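Insecticidal Delta-Endotoxin Cry8Ea1 (Bacillus Thuringiensis, PDB 3EB7) is toxic to Holotrichia parallela larvae, probably by binding gut-cell receptors and inserting its helical domain into the membrane as a pore. Local coordinates at residues G248-G251 and W256-S259; T287-S290 and N296-K299; S290-S295 and F352-K357; Y418-R423 and V427-W432. One frame throughout, in Å; residues are numbered along the deposited sequence.

Contact 1: residues G248-G251 and W256-S259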
loop_
_atom_site.group_PDB
_atom_site.type_symbol
_atom_site.label_atom_id
_atom_site.label_comp_id
_atom_site.label_asym_id
_atom_site.label_seq_id
_atom_site.Cartn_x
_atom_site.Cartn_y
_atom_site.Cartn_z
ATOM N N GLY A 248 1.390 -22.765 6.151
ATOM C CA GLY A 248 1.496 -23.908 7.050
ATOM C C GLY A 248 0.090 -24.231 7.540
ATOM O O GLY A 248 -0.766 -23.354 7.648
ATOM N N ALA A 249 -0.146 -25.505 7.819
ATOM C CA ALA A 249 -1.457 -25.955 8.203
ATOM C C ALA A 249 -1.789 -25.462 9.621
ATOM O O ALA A 249 -0.922 -25.400 10.484
ATOM C CB ALA A 249 -1.528 -27.491 8.110
ATOM N N ILE A 250 -3.061 -25.124 9.846
ATOM C CA ILE A 250 -3.536 -24.638 11.158
ATOM C C ILE A 250 -4.852 -25.299 11.473
ATOM O O ILE A 250 -5.738 -25.361 10.626
ATOM C CB ILE A 250 -3.661 -23.103 11.199
ATOM C CG1 ILE A 250 -2.280 -22.452 11.452
ATOM C CG2 ILE A 250 -4.631 -22.627 12.301
ATOM C CD1 ILE A 250 -2.228 -20.964 11.129
ATOM N N GLY A 251 -4.961 -25.805 12.696
ATOM C CA GLY A 251 -6.190 -26.369 13.182
ATOM C C GLY A 251 -6.028 -27.111 14.496
ATOM O O GLY A 251 -4.943 -27.156 15.095
ATOM N N TRP A 256 1.284 -25.620 12.510
ATOM C CA TRP A 256 2.717 -25.565 12.218
ATOM C C TRP A 256 3.480 -24.847 13.344
ATOM O O TRP A 256 4.615 -25.213 13.673
ATOM C CB TRP A 256 2.975 -24.927 10.829
ATOM C CG TRP A 256 2.640 -23.461 10.740
ATOM C CD1 TRP A 256 1.464 -22.904 10.323
ATOM C CD2 TRP A 256 3.503 -22.365 11.093
ATOM N NE1 TRP A 256 1.549 -21.531 10.354
ATOM C CE2 TRP A 256 2.784 -21.172 10.835
ATOM C CE3 TRP A 256 4.821 -22.282 11.587
ATOM C CZ2 TRP A 256 3.321 -19.911 11.078
ATOM C CZ3 TRP A 256 5.362 -21.048 11.829
ATOM C CH2 TRP A 256 4.625 -19.862 11.548
ATOM N N TYR A 257 2.820 -23.873 13.962
ATOM C CA TYR A 257 3.413 -22.997 14.980
ATOM C C TYR A 257 3.365 -23.544 16.389
ATOM O O TYR A 257 3.724 -22.865 17.344
ATOM C CB TYR A 257 2.755 -21.616 14.924
ATOM C CG TYR A 257 1.237 -21.567 15.058
ATOM C CD1 TYR A 257 0.579 -22.152 16.148
ATOM C CD2 TYR A 257 0.477 -20.857 14.146
ATOM C CE1 TYR A 257 -0.794 -22.070 16.296
ATOM C CE2 TYR A 257 -0.901 -20.774 14.267
ATOM C CZ TYR A 257 -1.524 -21.389 15.334
ATOM O OH TYR A 257 -2.871 -21.304 15.465
ATOM N N ASP A 258 2.910 -24.782 16.513
ATOM C CA ASP A 258 2.909 -25.502 17.796
ATOM C C ASP A 258 4.334 -25.749 18.238
ATOM O O ASP A 258 4.617 -25.802 19.428
ATOM C CB ASP A 258 2.247 -26.879 17.636
ATOM C CG ASP A 258 0.724 -26.822 17.665
ATOM O OD1 ASP A 258 0.141 -25.748 18.000
ATOM O OD2 ASP A 258 0.126 -27.892 17.342
ATOM N N SER A 259 5.225 -25.984 17.278
ATOM C CA SER A 259 6.630 -26.169 17.629
ATOM C C SER A 259 7.514 -25.480 16.599
ATOM O O SER A 259 7.901 -26.059 15.605
ATOM C CB SER A 259 6.948 -27.647 17.812
ATOM O OG SER A 259 8.244 -27.822 18.347
HETATM O O HOH W 1 -2.940 -25.978 17.346
#

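Contact 2: residues T287-S290 and N296-K299. With SO4 (sulfate ion), chain E.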
loop_
_atom_site.group_PDB
_atom_site.type_symbol
_atom_site.label_atom_id
_atom_site.label_comp_id
_atom_site.label_asym_id
_atom_site.label_seq_id
_atom_site.Cartn_x
_atom_site.Cartn_y
_atom_site.Cartn_z
ATOM N N THR A 287 12.536 -30.136 -3.504
ATOM C CA THR A 287 11.554 -31.028 -2.900
ATOM C C THR A 287 12.204 -32.194 -2.132
ATOM O O THR A 287 13.190 -32.772 -2.562
ATOM C CB THR A 287 10.616 -31.560 -3.997
ATOM O OG1 THR A 287 10.015 -30.434 -4.660
ATOM C CG2 THR A 287 9.548 -32.468 -3.421
ATOM N N GLY A 288 11.637 -32.492 -0.966
ATOM C CA GLY A 288 11.970 -33.668 -0.195
ATOM C C GLY A 288 10.752 -34.564 -0.062
ATOM O O GLY A 288 9.628 -34.159 -0.286
ATOM N N ARG A 289 11.015 -35.812 0.287
ATOM C CA ARG A 289 10.002 -36.815 0.496
ATOM C C ARG A 289 10.049 -37.234 1.972
ATOM O O ARG A 289 11.098 -37.660 2.465
ATOM C CB ARG A 289 10.239 -38.018 -0.430
ATOM C CG ARG A 289 9.106 -39.032 -0.397
ATOM C CD ARG A 289 9.291 -40.121 -1.484
ATOM N NE ARG A 289 8.121 -40.982 -1.677
ATOM C CZ ARG A 289 7.762 -41.969 -0.855
ATOM N NH1 ARG A 289 8.469 -42.237 0.229
ATOM N NH2 ARG A 289 6.705 -42.706 -1.118
ATOM N N SER A 290 8.927 -37.078 2.672
ATOM C CA SER A 290 8.722 -37.663 3.997
ATOM C C SER A 290 7.689 -38.757 3.837
ATOM O O SER A 290 6.689 -38.581 3.155
ATOM C CB SER A 290 8.177 -36.623 4.952
ATOM O OG SER A 290 9.029 -35.504 4.988
ATOM N N ASN A 296 1.383 -43.628 2.446
ATOM C CA ASN A 296 1.245 -42.257 2.859
ATOM C C ASN A 296 2.574 -41.545 2.714
ATOM O O ASN A 296 3.585 -41.935 3.314
ATOM C CB ASN A 296 0.735 -42.187 4.294
ATOM C CG ASN A 296 -0.749 -42.253 4.366
ATOM O OD1 ASN A 296 -1.388 -42.925 3.569
ATOM N ND2 ASN A 296 -1.323 -41.529 5.302
ATOM N N TYR A 297 2.573 -40.479 1.937
ATOM C CA TYR A 297 3.808 -39.717 1.793
ATOM C C TYR A 297 3.535 -38.293 1.411
ATOM O O TYR A 297 2.567 -38.000 0.703
ATOM C CB TYR A 297 4.749 -40.348 0.751
ATOM C CG TYR A 297 4.134 -40.493 -0.625
ATOM C CD1 TYR A 297 3.498 -41.667 -0.990
ATOM C CD2 TYR A 297 4.167 -39.446 -1.540
ATOM C CE1 TYR A 297 2.934 -41.819 -2.271
ATOM C CE2 TYR A 297 3.592 -39.579 -2.831
ATOM C CZ TYR A 297 2.979 -40.770 -3.178
ATOM O OH TYR A 297 2.439 -40.930 -4.426
ATOM N N LEU A 298 4.436 -37.433 1.886
ATOM C CA LEU A 298 4.426 -36.013 1.594
ATOM C C LEU A 298 5.697 -35.613 0.824
ATOM O O LEU A 298 6.828 -35.720 1.347
ATOM C CB LEU A 298 4.270 -35.200 2.903
ATOM C CG LEU A 298 4.254 -33.662 2.920
ATOM C CD1 LEU A 298 3.070 -33.074 2.113
ATOM C CD2 LEU A 298 4.305 -33.110 4.397
ATOM N N LYS A 299 5.506 -35.161 -0.407
ATOM C CA LYS A 299 6.601 -34.506 -1.121
ATOM C C LYS A 299 6.395 -33.001 -1.021
ATOM O O LYS A 299 5.379 -32.459 -1.486
ATOM C CB LYS A 299 6.650 -34.921 -2.568
ATOM C CG LYS A 299 7.150 -36.275 -2.821
ATOM C CD LYS A 299 6.821 -36.589 -4.275
ATOM C CE LYS A 299 7.702 -37.640 -4.819
ATOM N NZ LYS A 299 6.996 -38.225 -6.005
HETATM S S SO4 E . 8.165 -41.599 -5.937
HETATM O O1 SO4 E . 8.413 -43.036 -5.872
HETATM O O2 SO4 E . 8.677 -41.073 -7.202
HETATM O O3 SO4 E . 6.709 -41.428 -5.822
HETATM O O4 SO4 E . 8.824 -40.870 -4.848
#

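Contact 3: residues S290-S295 and F352-K357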
loop_
_atom_site.group_PDB
_atom_site.type_symbol
_atom_site.label_atom_id
_atom_site.label_comp_id
_atom_site.label_asym_id
_atom_site.label_seq_id
_atom_site.Cartn_x
_atom_site.Cartn_y
_atom_site.Cartn_z
ATOM N N SER A 290 8.927 -37.078 2.672
ATOM C CA SER A 290 8.722 -37.663 3.997
ATOM C C SER A 290 7.689 -38.757 3.837
ATOM O O SER A 290 6.689 -38.581 3.155
ATOM C CB SER A 290 8.177 -36.623 4.952
ATOM O OG SER A 290 9.029 -35.504 4.988
ATOM N N SER A 291 7.935 -39.900 4.442
ATOM C CA SER A 291 7.004 -40.996 4.271
ATOM C C SER A 291 6.651 -41.654 5.571
ATOM O O SER A 291 7.430 -41.729 6.533
ATOM C CB SER A 291 7.496 -42.047 3.273
ATOM O OG SER A 291 8.447 -42.900 3.875
ATOM N N PHE A 292 5.450 -42.163 5.602
ATOM C CA PHE A 292 4.946 -42.893 6.721
ATOM C C PHE A 292 4.211 -44.103 6.200
ATOM O O PHE A 292 3.325 -43.966 5.423
ATOM C CB PHE A 292 3.981 -42.029 7.541
ATOM C CG PHE A 292 3.320 -42.775 8.585
ATOM C CD1 PHE A 292 4.058 -43.413 9.533
ATOM C CD2 PHE A 292 1.977 -42.951 8.566
ATOM C CE1 PHE A 292 3.472 -44.145 10.467
ATOM C CE2 PHE A 292 1.384 -43.687 9.509
ATOM C CZ PHE A 292 2.131 -44.282 10.466
ATOM N N SER A 293 4.556 -45.295 6.640
ATOM C CA SER A 293 3.858 -46.450 6.128
ATOM C C SER A 293 3.929 -46.510 4.613
ATOM O O SER A 293 4.585 -45.735 3.987
ATOM C CB SER A 293 2.379 -46.400 6.537
ATOM O OG SER A 293 1.882 -47.664 6.825
ATOM N N ALA A 294 3.161 -47.404 4.035
ATOM C CA ALA A 294 3.414 -47.864 2.697
ATOM C C ALA A 294 2.844 -46.935 1.651
ATOM O O ALA A 294 3.391 -46.774 0.596
ATOM C CB ALA A 294 2.918 -49.278 2.521
ATOM N N SER A 295 1.738 -46.303 1.964
ATOM C CA SER A 295 1.017 -45.505 0.952
ATOM C C SER A 295 0.805 -44.050 1.336
ATOM O O SER A 295 0.118 -43.318 0.652
ATOM C CB SER A 295 -0.333 -46.171 0.657
ATOM O OG SER A 295 -0.763 -46.996 1.761
ATOM N N PHE A 352 0.631 -37.272 8.938
ATOM C CA PHE A 352 0.504 -37.870 10.290
ATOM C C PHE A 352 1.198 -39.232 10.407
ATOM O O PHE A 352 0.862 -40.190 9.704
ATOM C CB PHE A 352 -0.968 -37.973 10.712
ATOM C CG PHE A 352 -1.713 -36.653 10.679
ATOM C CD1 PHE A 352 -2.522 -36.317 9.608
ATOM C CD2 PHE A 352 -1.613 -35.755 11.725
ATOM C CE1 PHE A 352 -3.248 -35.138 9.609
ATOM C CE2 PHE A 352 -2.324 -34.556 11.723
ATOM C CZ PHE A 352 -3.128 -34.239 10.668
ATOM N N ALA A 353 2.201 -39.292 11.277
ATOM C CA ALA A 353 2.972 -40.494 11.533
ATOM C C ALA A 353 2.666 -40.933 12.987
ATOM O O ALA A 353 2.011 -40.197 13.728
ATOM C CB ALA A 353 4.447 -40.200 11.342
ATOM N N TYR A 354 3.106 -42.123 13.382
ATOM C CA TYR A 354 2.680 -42.718 14.673
ATOM C C TYR A 354 2.907 -41.802 15.857
ATOM O O TYR A 354 2.021 -41.672 16.718
ATOM C CB TYR A 354 3.355 -44.061 14.930
ATOM C CG TYR A 354 2.868 -45.175 14.037
ATOM C CD1 TYR A 354 3.781 -46.001 13.358
ATOM C CD2 TYR A 354 1.478 -45.420 13.858
ATOM C CE1 TYR A 354 3.342 -47.054 12.517
ATOM C CE2 TYR A 354 1.011 -46.478 13.010
ATOM C CZ TYR A 354 1.959 -47.288 12.345
ATOM O OH TYR A 354 1.536 -48.340 11.529
ATOM N N THR A 355 4.067 -41.125 15.857
ATOM C CA THR A 355 4.508 -40.313 16.994
ATOM C C THR A 355 4.876 -38.844 16.648
ATOM O O THR A 355 5.200 -38.050 17.541
ATOM C CB THR A 355 5.710 -40.992 17.673
ATOM O OG1 THR A 355 6.656 -41.389 16.659
ATOM C CG2 THR A 355 5.276 -42.262 18.465
ATOM N N SER A 356 4.821 -38.472 15.369
ATOM C CA SER A 356 5.111 -37.089 14.971
ATOM C C SER A 356 4.247 -36.599 13.799
ATOM O O SER A 356 3.564 -37.380 13.134
ATOM C CB SER A 356 6.615 -36.921 14.652
ATOM O OG SER A 356 7.048 -37.841 13.658
ATOM N N LYS A 357 4.268 -35.287 13.575
ATOM C CA LYS A 357 3.650 -34.689 12.401
ATOM C C LYS A 357 4.721 -33.989 11.583
ATOM O O LYS A 357 5.632 -33.416 12.148
ATOM C CB LYS A 357 2.593 -33.676 12.802
ATOM C CG LYS A 357 1.550 -34.226 13.745
ATOM C CD LYS A 357 0.443 -33.227 14.000
ATOM C CE LYS A 357 -0.119 -33.435 15.365
ATOM N NZ LYS A 357 0.802 -32.897 16.398
#

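Contact 4: residues Y418-R423 and V427-W432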
loop_
_atom_site.group_PDB
_atom_site.type_symbol
_atom_site.label_atom_id
_atom_site.label_comp_id
_atom_site.label_asym_id
_atom_site.label_seq_id
_atom_site.Cartn_x
_atom_site.Cartn_y
_atom_site.Cartn_z
ATOM N N TYR A 418 8.126 -11.948 -3.613
ATOM C CA TYR A 418 9.204 -12.677 -3.001
ATOM C C TYR A 418 8.656 -13.846 -2.171
ATOM O O TYR A 418 7.455 -13.901 -1.862
ATOM C CB TYR A 418 10.024 -11.708 -2.123
ATOM C CG TYR A 418 11.507 -12.024 -2.077
ATOM C CD1 TYR A 418 12.354 -11.667 -3.138
ATOM C CD2 TYR A 418 12.060 -12.681 -0.971
ATOM C CE1 TYR A 418 13.733 -11.985 -3.083
ATOM C CE2 TYR A 418 13.430 -12.989 -0.905
ATOM C CZ TYR A 418 14.241 -12.646 -1.958
ATOM O OH TYR A 418 15.570 -12.964 -1.892
ATOM N N VAL A 419 9.554 -14.774 -1.826
ATOM C CA VAL A 419 9.301 -15.905 -0.941
ATOM C C VAL A 419 10.446 -16.062 0.073
ATOM O O VAL A 419 11.624 -16.208 -0.305
ATOM C CB VAL A 419 9.182 -17.235 -1.740
ATOM C CG1 VAL A 419 8.588 -18.333 -0.870
ATOM C CG2 VAL A 419 8.310 -17.073 -3.019
ATOM N N THR A 420 10.093 -16.037 1.367
ATOM C CA THR A 420 11.004 -16.386 2.462
ATOM C C THR A 420 10.559 -17.713 3.079
ATOM O O THR A 420 9.501 -18.237 2.736
ATOM C CB THR A 420 11.049 -15.299 3.526
ATOM O OG1 THR A 420 9.724 -15.113 4.061
ATOM C CG2 THR A 420 11.542 -13.996 2.883
ATOM N N PHE A 421 11.351 -18.266 3.987
ATOM C CA PHE A 421 11.141 -19.650 4.366
ATOM C C PHE A 421 11.802 -19.925 5.708
ATOM O O PHE A 421 12.812 -19.293 6.033
ATOM C CB PHE A 421 11.715 -20.530 3.230
ATOM C CG PHE A 421 11.455 -22.013 3.358
ATOM C CD1 PHE A 421 10.259 -22.571 2.938
ATOM C CD2 PHE A 421 12.457 -22.863 3.804
ATOM C CE1 PHE A 421 10.024 -23.965 3.055
ATOM C CE2 PHE A 421 12.239 -24.248 3.906
ATOM C CZ PHE A 421 11.027 -24.799 3.532
ATOM N N ILE A 422 11.204 -20.818 6.505
ATOM C CA ILE A 422 11.886 -21.463 7.627
ATOM C C ILE A 422 11.765 -22.973 7.442
ATOM O O ILE A 422 10.866 -23.437 6.741
ATOM C CB ILE A 422 11.284 -21.068 9.030
ATOM C CG1 ILE A 422 9.822 -21.525 9.144
ATOM C CG2 ILE A 422 11.401 -19.585 9.269
ATOM C CD1 ILE A 422 9.139 -21.233 10.481
ATOM N N ARG A 423 12.648 -23.717 8.107
ATOM C CA ARG A 423 12.681 -25.186 8.139
ATOM C C ARG A 423 12.149 -25.695 9.472
ATOM O O ARG A 423 12.233 -24.988 10.469
ATOM C CB ARG A 423 14.127 -25.685 8.017
ATOM C CG ARG A 423 14.576 -26.087 6.597
ATOM C CD ARG A 423 13.842 -27.320 6.155
ATOM N NE ARG A 423 14.745 -28.349 5.695
ATOM C CZ ARG A 423 14.418 -29.621 5.478
ATOM N NH1 ARG A 423 13.174 -30.088 5.670
ATOM N NH2 ARG A 423 15.382 -30.429 5.067
ATOM N N VAL A 427 8.023 -23.987 6.238
ATOM C CA VAL A 427 6.978 -23.020 5.995
ATOM C C VAL A 427 7.466 -21.776 5.217
ATOM O O VAL A 427 8.264 -20.996 5.732
ATOM C CB VAL A 427 6.270 -22.557 7.323
ATOM C CG1 VAL A 427 5.143 -21.618 7.010
ATOM C CG2 VAL A 427 5.743 -23.720 8.129
ATOM N N PRO A 428 6.974 -21.602 3.975
ATOM C CA PRO A 428 7.202 -20.373 3.191
ATOM C C PRO A 428 6.251 -19.216 3.519
ATOM O O PRO A 428 5.135 -19.425 4.021
ATOM C CB PRO A 428 7.016 -20.834 1.731
ATOM C CG PRO A 428 6.209 -22.150 1.785
ATOM C CD PRO A 428 6.182 -22.624 3.235
ATOM N N VAL A 429 6.712 -17.991 3.272
ATOM C CA VAL A 429 5.854 -16.811 3.367
ATOM C C VAL A 429 5.959 -16.119 2.011
ATOM O O VAL A 429 7.044 -16.022 1.440
ATOM C CB VAL A 429 6.294 -15.871 4.563
ATOM C CG1 VAL A 429 5.648 -14.513 4.505
ATOM C CG2 VAL A 429 5.961 -16.516 5.891
ATOM N N PHE A 430 4.826 -15.687 1.469
ATOM C CA PHE A 430 4.812 -14.921 0.210
ATOM C C PHE A 430 4.693 -13.433 0.527
ATOM O O PHE A 430 3.910 -13.041 1.391
ATOM C CB PHE A 430 3.642 -15.364 -0.674
ATOM C CG PHE A 430 3.758 -16.772 -1.266
ATOM C CD1 PHE A 430 2.676 -17.325 -1.969
ATOM C CD2 PHE A 430 4.909 -17.542 -1.144
ATOM C CE1 PHE A 430 2.762 -18.629 -2.547
ATOM C CE2 PHE A 430 4.993 -18.857 -1.723
ATOM C CZ PHE A 430 3.956 -19.379 -2.418
ATOM N N SER A 431 5.498 -12.614 -0.136
ATOM C CA SER A 431 5.334 -11.155 -0.113
ATOM C C SER A 431 4.867 -10.626 -1.460
ATOM O O SER A 431 5.085 -11.232 -2.500
ATOM C CB SER A 431 6.624 -10.430 0.330
ATOM O OG SER A 431 7.589 -10.436 -0.704
ATOM N N TRP A 432 4.219 -9.478 -1.424
ATOM C CA TRP A 432 3.504 -8.966 -2.578
ATOM C C TRP A 432 3.651 -7.469 -2.701
ATOM O O TRP A 432 3.679 -6.786 -1.687
ATOM C CB TRP A 432 2.005 -9.291 -2.434
ATOM C CG TRP A 432 1.719 -10.729 -2.194
ATOM C CD1 TRP A 432 1.918 -11.442 -1.030
ATOM C CD2 TRP A 432 1.138 -11.632 -3.120
ATOM N NE1 TRP A 432 1.508 -12.738 -1.209
ATOM C CE2 TRP A 432 1.028 -12.870 -2.486
ATOM C CE3 TRP A 432 0.703 -11.511 -4.439
ATOM C CZ2 TRP A 432 0.500 -13.994 -3.134
ATOM C CZ3 TRP A 432 0.175 -12.617 -5.075
ATOM C CH2 TRP A 432 0.083 -13.839 -4.427
#

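Contact 1: residues G248-G251 and W256-S259
The backbone N-H of Trp256 points at the carbonyl oxygen of Ala249, 3.0 Å from Trp256 N to Ala249 O, with an angle of 153° at the hydrogen. The donor sits almost on the line of the C=O bond, and the bond ties together the two limbs of a short loop. The limbs also meet through side chains. Trp256 has CG in the position between its backbone N and carbonyl carbon (chi1 68°), which brings the indole close to Gly248: ring atom CD1 of Trp256 comes to 3.4 Å from Gly248 C. Gly248 carries no side chain, and the pyrrole part of the indole can lie close against its backbone. Over the centre of the indole, on one face, sits CB of Tyr257. Ile250 runs alongside Trp256, pointing the same way, with its CG1 3.9 Å from Trp256 CD1. It meets Tyr257 at about a right angle, the tip CD1 of Ile250 lying 3.4 Å from Tyr257 CE2 and the CG2 branch facing the phenol oxygen. Next to Gly251 a water donates to both Gly251 O and Asp258 OD1, at 3.2 Å each, while Asp258 OD2 accepts from Ser255 N and Ser255 OG bonds to Gly251 N. Beyond the two limbs, Trp256 packs on Val202 of helix 198-220 and on Leu266 and Phe270 of helix 263-270. Tyr257 lies against Ala198 and Lys199. The arrangement is a compact loop between strand 241-243 and helix 263-270, set where the beta-prism domain, which in related three-domain Cry toxins takes part in receptor binding, meets the helical N-terminal domain.

Contact 2: residues T287-S290 and N296-K299
Arg289 lays its guanidinium flat on the ring of Tyr297, centres 4.5 Å apart and planes 26° from parallel. The overlap is off-centre: NH2 of Arg289 comes nearest, 3.4 Å from Tyr297 CD1, and CB of Tyr297 lies over one face of the guanidinium, toward its rim. This is a cation-pi pair as well as a stack. The arginine gets there as an extended chain, CG anti to the backbone N (chi1 -172°), while Tyr297 has CG between its own N and carbonyl carbon. On the same face Lys299, paired with Arg289 at a non-hydrogen-bonded site, crosses it at a slant. Both cations attend a sulfate, probably from the crystallisation liquor: Lys299 NZ makes a weak hydrogen bond of 3.2 Å to sulfate O3, and Arg289 NE lies 3.2 Å from sulfate O4.

The scaffold is the antiparallel hairpin of strands 278-292 and 296-310, in one of the sheets of the beta-prism domain. Ser290 and Leu298 form a hydrogen-bonded pair of it, with Ser290 N to Leu298 O and Leu298 N to Ser290 O both 2.8 Å and nearly straight. Their side chains leave by the other face, where both touch Leu351 of strand 340-352. Further from the hairpin tip, Thr287 CG2 meets Lys299 CB, and Thr287 OG1 is held by the hydroxyl of Tyr381.

Contact 3: residues S290-S295 and F352-K357
Phe292 presents an edge to the face of Tyr354. The ring planes stand at 87° with centroids 4.6 Å apart, an edge-to-face (T-shaped) pair in which CE1 and CZ of Phe292 do the touching and CZ sits over the centre of the tyrosine ring. Two rotations bring this about. Phe292 swings CG anti to its N (chi1 173°), reaching across toward the other segment, whereas Tyr354 keeps CG beside its own N and lays its ring across the end of the phenylalanine. The backbone of Ala353 covers one face of Phe292: its CA lies 3.7 Å from the ring centroid, only 9° off the normal, a CH-pi contact, with CB of Ala353 3.7 Å from Phe292 CD1. The opposite face is flanked, toward its rim, by CB of Ser293.

These are the tips of two hairpins from different sheets of the beta prism, the apical end that in related Cry toxins carries receptor-binding loops. The turn bearing Tyr354 is closed by Ala353 N bonding to Ser356 O at 3.0 Å. Phe352 O approaches the Phe292 ring obliquely, 3.2 Å from Phe292 CD2, while Phe292 also touches Leu351 of strand 340-352.

Contact 4: residues Y418-R423 and V427-W432
Tyr418 to Ile422 pair antiparallel with Val427 to Ser431, the axes of these segments approaching to 4.5 Å, hydrogen-bonded at Tyr418-Ser431, Thr420-Val429 and Ile422-Val427; the Tyr418 N to Ser431 O bond, at 3.3 Å, is weak. Pro428 occupies a non-hydrogen-bonded site opposite Phe421, where the pairing asks for no N-H. On that face Phe421, with CG anti to its N (chi1 -173°), brings its ring to the proline, and CB of Pro428 lies in the ring plane at the edge, 3.9 Å from CD1 of Phe421. Next along, Val419 lies beside Phe430, its CG1 meeting the ring edge 3.7 Å from Phe430 CE2. On the other face Thr420 OG1 touches Val429 CB at 3.5 Å but is hydrogen-bonded to Phe270 O, and Ser431 OG, though close to Tyr418 CB, bonds to Glu241. Ile422 CG1 rests on Val427 CB.

The hairpin sits between layers. Strand 241-243 continues the sheet beyond 427-434, and helix 263-270 packs through Leu266 and Phe270 against Ile422 and through Phe270 against Val429. Trp301 of strand 296-310 stacks on Phe421, and His304 of the same strand bonds to Val419 O.

How the contacts relate
The four contacts run from the apex of the beta prism inward. Contacts 2 and 3 share Ser290 and lie on successive parts of strand 278-292, with centres 10 Å apart; where they meet, Tyr297 CB is 4.1 Å from Ser291 CB. Contacts 1 and 4 also join directly: Trp256 CE3 packs 3.9 Å from Val427 CG2, and Trp256 CZ3 lies 4.0 Å from Ile422 CD1, which places the loop of contact 1 on the end of the hairpin of contact 4. The two pairs do not touch: contacts 1 and 3 come within about 5 Å between nearest atoms, contacts 2 and 4 about 7 Å. The sulfate, probably from the crystallisation liquor, is no evidence of a functional site.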